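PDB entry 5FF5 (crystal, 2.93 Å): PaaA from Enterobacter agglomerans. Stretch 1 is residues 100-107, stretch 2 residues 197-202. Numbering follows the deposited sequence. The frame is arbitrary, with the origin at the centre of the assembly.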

# COMPACT_ATOMS: atom_id res chain seq x y z
N GLY A 100 16.53 21.58 0.90
CA GLY A 100 16.83 21.05 2.21
C GLY A 100 15.64 20.24 2.71
O GLY A 100 15.81 19.15 3.28
N GLU A 101 14.43 20.75 2.50
CA GLU A 101 13.26 20.03 2.97
C GLU A 101 13.06 18.69 2.25
O GLU A 101 12.66 17.71 2.87
N GLU A 102 13.25 18.65 0.94
CA GLU A 102 12.93 17.42 0.22
C GLU A 102 13.82 16.25 0.68
O GLU A 102 13.31 15.16 1.00
N VAL A 103 15.13 16.51 0.76
CA VAL A 103 16.14 15.54 1.17
C VAL A 103 15.80 14.99 2.54
O VAL A 103 16.12 13.85 2.87
N GLU A 104 15.14 15.80 3.34
CA GLU A 104 14.62 15.31 4.61
C GLU A 104 13.42 14.40 4.39
O GLU A 104 13.45 13.22 4.76
N ARG A 105 12.38 14.93 3.75
CA ARG A 105 11.14 14.18 3.57
C ARG A 105 11.34 12.91 2.76
O ARG A 105 10.62 11.94 2.99
N TYR A 106 12.28 12.90 1.83
CA TYR A 106 12.46 11.74 0.96
C TYR A 106 13.53 10.80 1.49
O TYR A 106 13.89 9.81 0.84
N ASN A 107 14.03 11.08 2.68
CA ASN A 107 15.23 10.41 3.16
C ASN A 107 15.20 8.88 3.11
O ASN A 107 16.08 8.26 2.53
N ALA A 197 -1.44 19.42 0.45
CA ALA A 197 -1.35 19.29 1.91
C ALA A 197 -0.32 18.25 2.29
O ALA A 197 0.41 18.39 3.28
N TYR A 198 -0.24 17.20 1.48
CA TYR A 198 0.71 16.12 1.68
C TYR A 198 2.13 16.51 1.27
O TYR A 198 3.07 16.32 2.04
N ASN A 199 2.28 17.03 0.06
CA ASN A 199 3.59 17.37 -0.47
C ASN A 199 3.51 18.65 -1.27
O ASN A 199 3.04 18.66 -2.40
N GLU A 200 4.00 19.73 -0.69
CA GLU A 200 3.91 21.07 -1.22
C GLU A 200 4.90 21.28 -2.36
O GLU A 200 4.91 22.31 -3.02
N ASN A 201 5.76 20.29 -2.60
CA ASN A 201 6.78 20.40 -3.64
C ASN A 201 6.34 19.88 -4.99
O ASN A 201 7.03 20.05 -5.99
N VAL A 202 5.19 19.21 -5.00
CA VAL A 202 4.62 18.70 -6.24
C VAL A 202 3.78 19.76 -6.96
O VAL A 202 2.92 20.40 -6.34

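Contact between the helix 100-105, with Y106 just beyond it, and the helix end and turn at 197-202 of PaaA. The contact is small, burying 284 Å² over both sides, and largely polar. R105 (chi1 p, chi2 t, chi3 m) points its CA-to-CB bond toward the second stretch and reaches the end of the helix there. R105 NH1 gives a hydrogen bond to the backbone O of Y198, short at 2.5 Å but weak because the N-H...O angle is only 129°; this carbonyl lies at the guanidinium edge. Over one face sits N199 OD1, 3.6 Å from R105 CZ. R105 NH2 turns back to its own helix, one turn earlier, and forms a salt bridge with E101 OE2 (chi1 t); the modelled NH2 to OE2 distance of 2.3 Å is very short, and the position of OE2 is less sure.

N199 (chi1 t) uses both ends of its amide. N199 ND2 donates to Y106 OH at 2.8 Å and 170°, a nearly straight bond at the edge of the tyrosine ring, and is also hydrogen-bonded elsewhere in the structure. N199 OD1 accepts from the backbone N of N201 at 3.0 Å, within the type I turn from N199 to V202. Y106 (chi1 m) starts sideways, yet its hydroxyl end comes nearer to reach this amide.

N201 (chi1 m) points toward the helix and has the largest area covered, 75 Å². N201 OD1 packs 3.1 Å from E102 CG and 3.5 Å from R105 CD and has no hydrogen bond across the stretches. E102 (chi1 m, chi2 t) starts sideways, but its end comes nearer: besides CG, E102 OE1 lies 3.3 Å from N201 CB, and both carboxylate oxygens are hydrogen-bonded outside the two stretches. Y198 (chi1 m) starts sideways and the end of its side chain leads away; its OH is hydrogen-bonded elsewhere in the structure.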

# COMPACT_ATOMS: atom_id res chain seq x y z
CB GLU A 101 11.98 20.85 2.86
CG GLU A 101 10.82 19.97 3.24
CD GLU A 101 9.54 20.29 2.55
OE1 GLU A 101 9.43 21.42 2.01
OE2 GLU A 101 8.69 19.38 2.46
CB GLU A 102 13.06 17.66 -1.28
CG GLU A 102 11.92 18.51 -1.80
CD GLU A 102 12.15 19.04 -3.20
OE1 GLU A 102 11.18 19.04 -3.99
OE2 GLU A 102 13.28 19.53 -3.46
CB VAL A 103 17.55 16.19 1.16
CG1 VAL A 103 18.44 15.60 2.20
CG2 VAL A 103 18.18 16.04 -0.21
CB GLU A 104 14.21 16.47 5.50
CG GLU A 104 13.82 16.05 6.88
CD GLU A 104 14.92 15.34 7.61
OE1 GLU A 104 16.09 15.49 7.19
OE2 GLU A 104 14.62 14.59 8.56
CB ARG A 105 10.03 15.05 2.97
CG ARG A 105 10.29 15.75 1.65
CD ARG A 105 9.15 16.77 1.32
NE ARG A 105 7.82 16.17 1.42
CZ ARG A 105 6.76 16.77 1.95
NH1 ARG A 105 5.60 16.13 2.00
NH2 ARG A 105 6.84 18.00 2.44
CB TYR A 106 12.82 12.18 -0.47
CG TYR A 106 11.80 13.10 -1.10
CD1 TYR A 106 10.45 12.87 -0.96
CD2 TYR A 106 12.20 14.22 -1.82
CE1 TYR A 106 9.52 13.71 -1.51
CE2 TYR A 106 11.27 15.08 -2.39
CZ TYR A 106 9.93 14.81 -2.23
OH TYR A 106 8.97 15.65 -2.80
CB ASN A 107 15.52 10.81 4.60
CG ASN A 107 16.81 10.21 5.10
OD1 ASN A 107 16.82 9.13 5.66
ND2 ASN A 107 17.90 10.91 4.88
CB ALA A 197 -2.67 18.94 2.52
CB TYR A 198 0.26 14.88 0.91
CG TYR A 198 -0.73 14.07 1.68
CD1 TYR A 198 -2.09 14.18 1.44
CD2 TYR A 198 -0.31 13.21 2.68
CE1 TYR A 198 -3.01 13.44 2.16
CE2 TYR A 198 -1.22 12.47 3.41
CZ TYR A 198 -2.57 12.58 3.14
OH TYR A 198 -3.45 11.83 3.88
CB ASN A 199 4.14 16.23 -1.32
CG ASN A 199 5.60 16.41 -1.67
OD1 ASN A 199 6.17 17.49 -1.48
ND2 ASN A 199 6.21 15.38 -2.26
CB GLU A 200 4.19 22.04 -0.07
CG GLU A 200 4.20 23.52 -0.33
CD GLU A 200 4.48 24.30 0.97
OE1 GLU A 200 4.15 23.80 2.08
OE2 GLU A 200 5.08 25.40 0.89
CB ASN A 201 8.04 19.67 -3.21
CG ASN A 201 8.50 20.08 -1.85
OD1 ASN A 201 9.02 19.28 -1.09
ND2 ASN A 201 8.26 21.34 -1.51
CB VAL A 202 3.75 17.49 -5.95
CG1 VAL A 202 3.14 16.95 -7.24
CG2 VAL A 202 4.58 16.44 -5.28